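Local coordinates for takeout-like protein 1 (Epiphyas postvittana, PDB 4G0S) that probably carries hydrophobic ligands such as fatty acids in a long internal tunnel, at residues L118-I123 and V152-Q157. Numbering follows the deposited sequence.
Sequences LKNIHI and VKDNAQ. With MYR (myristic acid), chain D.
Lys119 pairs with Asn155 and Ile121 with Val152 in antiparallel register, and a classic beta bulge between them sets Asp154 and Asn155 both opposite Lys119. Lys119 O accepts from Asp154 N (3.0 Å) and from Asn155 N, the latter on a lone pair. The side chain of Asn120 starts out toward 152-157. Its CG is anti to the backbone N (chi1 -168°), which carries the amide across to Asp154, where Asn120 ND2 donates to Asp154 OD1 at 3.1 Å. The bond is nearly straight and lies in the amide plane, but it meets the carboxylate from above, the two planes being 89° apart. His122 NE2 makes a weak hydrogen bond to Asn120 OD1. With an alanine here, Asp154 OD1 would probably lose its amide donor. Lys153 lays CE over a face of the His122 ring, 4.0 Å from its centroid, a CH-pi contact; His88 also stacks on the ring. Lys153 NZ forms a salt bridge with Asp151. On the face carrying Ile121, Leu118 CD2 touches Val152 CG1 and Ala156 CB. Leu118 CD1 and Ile121 CD1 touch the myristic acid chain, so this face lines the ligand tunnel. Strand 82-100 runs alongside 118-123, and helix 182-189 packs against Val152 and Ala156.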
loop_
_atom_site.group_PDB
_atom_site.type_symbol
_atom_site.label_atom_id
_atom_site.label_comp_id
_atom_site.label_asym_id
_atom_site.label_seq_id
_atom_site.Cartn_x
_atom_site.Cartn_y
_atom_site.Cartn_z
ATOM N N LEU A 118 -9.517 0.197 -7.516
ATOM C CA LEU A 118 -9.510 -1.097 -6.857
ATOM C C LEU A 118 -10.701 -1.256 -5.919
ATOM O O LEU A 118 -10.991 -0.370 -5.127
ATOM C CB LEU A 118 -8.198 -1.292 -6.111
ATOM C CG LEU A 118 -6.972 -1.195 -7.024
ATOM C CD1 LEU A 118 -5.716 -1.368 -6.188
ATOM C CD2 LEU A 118 -7.055 -2.237 -8.147
ATOM N N LYS A 119 -11.385 -2.389 -6.019
ATOM C CA LYS A 119 -12.651 -2.585 -5.293
ATOM C C LYS A 119 -12.462 -3.755 -4.340
ATOM O O LYS A 119 -12.321 -4.878 -4.755
ATOM C CB LYS A 119 -13.814 -2.787 -6.299
ATOM C CG LYS A 119 -15.214 -2.855 -5.716
ATOM C CD LYS A 119 -15.866 -1.487 -5.529
ATOM C CE LYS A 119 -17.161 -1.643 -4.729
ATOM N NZ LYS A 119 -16.798 -1.910 -3.303
ATOM N N ASN A 120 -12.392 -3.456 -3.050
ATOM C CA ASN A 120 -12.221 -4.457 -2.005
ATOM C C ASN A 120 -10.820 -5.132 -2.094
ATOM O O ASN A 120 -10.716 -6.354 -2.171
ATOM C CB ASN A 120 -13.377 -5.473 -2.077
ATOM C CG ASN A 120 -13.450 -6.378 -0.882
ATOM O OD1 ASN A 120 -12.761 -6.153 0.107
ATOM N ND2 ASN A 120 -14.288 -7.432 -0.959
ATOM N N ILE A 121 -9.752 -4.335 -2.111
ATOM C CA ILE A 121 -8.413 -4.950 -2.074
ATOM C C ILE A 121 -7.984 -5.400 -0.697
ATOM O O ILE A 121 -7.897 -4.606 0.250
ATOM C CB ILE A 121 -7.282 -4.167 -2.822
ATOM C CG1 ILE A 121 -5.962 -4.973 -2.781
ATOM C CG2 ILE A 121 -7.132 -2.723 -2.336
ATOM C CD1 ILE A 121 -4.831 -4.412 -3.644
ATOM N N HIS A 122 -7.684 -6.690 -0.589
ATOM C CA HIS A 122 -7.261 -7.245 0.686
ATOM C C HIS A 122 -5.774 -7.345 0.736
ATOM O O HIS A 122 -5.109 -7.632 -0.267
ATOM C CB HIS A 122 -7.975 -8.572 0.985
ATOM C CG HIS A 122 -9.399 -8.379 1.480
ATOM N ND1 HIS A 122 -9.801 -8.736 2.735
ATOM C CD2 HIS A 122 -10.499 -7.800 0.869
ATOM C CE1 HIS A 122 -11.079 -8.412 2.902
ATOM N NE2 HIS A 122 -11.518 -7.844 1.759
ATOM N N ILE A 123 -5.230 -7.064 1.911
ATOM C CA ILE A 123 -3.785 -7.005 2.096
ATOM C C ILE A 123 -3.473 -7.840 3.296
ATOM O O ILE A 123 -4.230 -7.842 4.313
ATOM C CB ILE A 123 -3.287 -5.578 2.377
ATOM C CG1 ILE A 123 -3.870 -4.556 1.384
ATOM C CG2 ILE A 123 -1.766 -5.503 2.346
ATOM C CD1 ILE A 123 -3.138 -4.521 0.078
ATOM N N VAL A 152 -7.260 -8.423 -4.973
ATOM C CA VAL A 152 -8.303 -7.529 -5.393
ATOM C C VAL A 152 -9.522 -8.420 -5.557
ATOM O O VAL A 152 -9.679 -9.118 -6.579
ATOM C CB VAL A 152 -7.894 -6.816 -6.695
ATOM C CG1 VAL A 152 -8.803 -5.618 -6.972
ATOM C CG2 VAL A 152 -6.417 -6.391 -6.634
ATOM N N LYS A 153 -10.355 -8.448 -4.516
ATOM C CA LYS A 153 -11.485 -9.385 -4.448
ATOM C C LYS A 153 -12.731 -9.001 -5.251
ATOM O O LYS A 153 -13.403 -9.873 -5.813
ATOM C CB LYS A 153 -11.887 -9.636 -2.995
ATOM C CG LYS A 153 -11.150 -10.790 -2.342
ATOM C CD LYS A 153 -11.882 -11.202 -1.059
ATOM C CE LYS A 153 -10.888 -11.704 -0.022
ATOM N NZ LYS A 153 -10.089 -12.878 -0.525
ATOM N N ASP A 154 -13.077 -7.721 -5.300
ATOM C CA ASP A 154 -14.264 -7.364 -6.056
ATOM C C ASP A 154 -13.969 -7.008 -7.471
ATOM O O ASP A 154 -14.576 -7.556 -8.356
ATOM C CB ASP A 154 -15.063 -6.245 -5.391
ATOM C CG ASP A 154 -15.873 -6.754 -4.249
ATOM O OD1 ASP A 154 -15.557 -7.885 -3.806
ATOM O OD2 ASP A 154 -16.799 -6.045 -3.805
ATOM N N ASN A 155 -13.038 -6.093 -7.702
ATOM C CA ASN A 155 -12.932 -5.573 -9.036
ATOM C C ASN A 155 -11.745 -4.678 -9.220
ATOM O O ASN A 155 -11.277 -4.069 -8.287
ATOM C CB ASN A 155 -14.211 -4.763 -9.319
ATOM C CG ASN A 155 -14.585 -4.751 -10.776
ATOM O OD1 ASN A 155 -15.727 -4.468 -11.123
ATOM N ND2 ASN A 155 -13.622 -5.034 -11.646
ATOM N N ALA A 156 -11.296 -4.560 -10.461
ATOM C CA ALA A 156 -10.261 -3.603 -10.837
ATOM C C ALA A 156 -10.656 -2.972 -12.182
ATOM O O ALA A 156 -10.969 -3.689 -13.131
ATOM C CB ALA A 156 -8.928 -4.326 -10.940
ATOM N N GLN A 157 -10.697 -1.641 -12.256
ATOM C CA GLN A 157 -10.995 -0.947 -13.533
ATOM C C GLN A 157 -9.757 -0.200 -14.018
ATOM O O GLN A 157 -8.943 0.234 -13.211
ATOM C CB GLN A 157 -12.215 -0.017 -13.463
ATOM C CG GLN A 157 -13.299 -0.522 -12.528
ATOM C CD GLN A 157 -14.689 0.024 -12.846
ATOM O OE1 GLN A 157 -14.860 1.216 -13.129
ATOM N NE2 GLN A 157 -15.703 -0.854 -12.755
HETATM C C1 MYR D . -2.455 -0.851 -2.156
HETATM O O1 MYR D . -3.671 -1.123 -2.189
HETATM O O2 MYR D . -1.970 -0.385 -1.094
HETATM C C2 MYR D . -1.558 -1.101 -3.379
HETATM C C3 MYR D . -2.230 -1.275 -4.761
HETATM C C4 MYR D . -2.366 -2.714 -5.272
HETATM C C5 MYR D . -2.041 -2.955 -6.762
HETATM C C6 MYR D . -3.246 -3.021 -7.716
HETATM C C7 MYR D . -3.090 -4.084 -8.792
HETATM C C8 MYR D . -3.898 -3.826 -10.057
HETATM C C9 MYR D . -3.080 -4.087 -11.328
HETATM C C10 MYR D . -2.285 -2.864 -11.763
HETATM C C11 MYR D . -1.204 -3.183 -12.795
HETATM C C12 MYR D . -1.027 -2.061 -13.801
HETATM C C13 MYR D . -1.039 -2.671 -15.215
HETATM C C14 MYR D . -1.150 -1.638 -16.315
#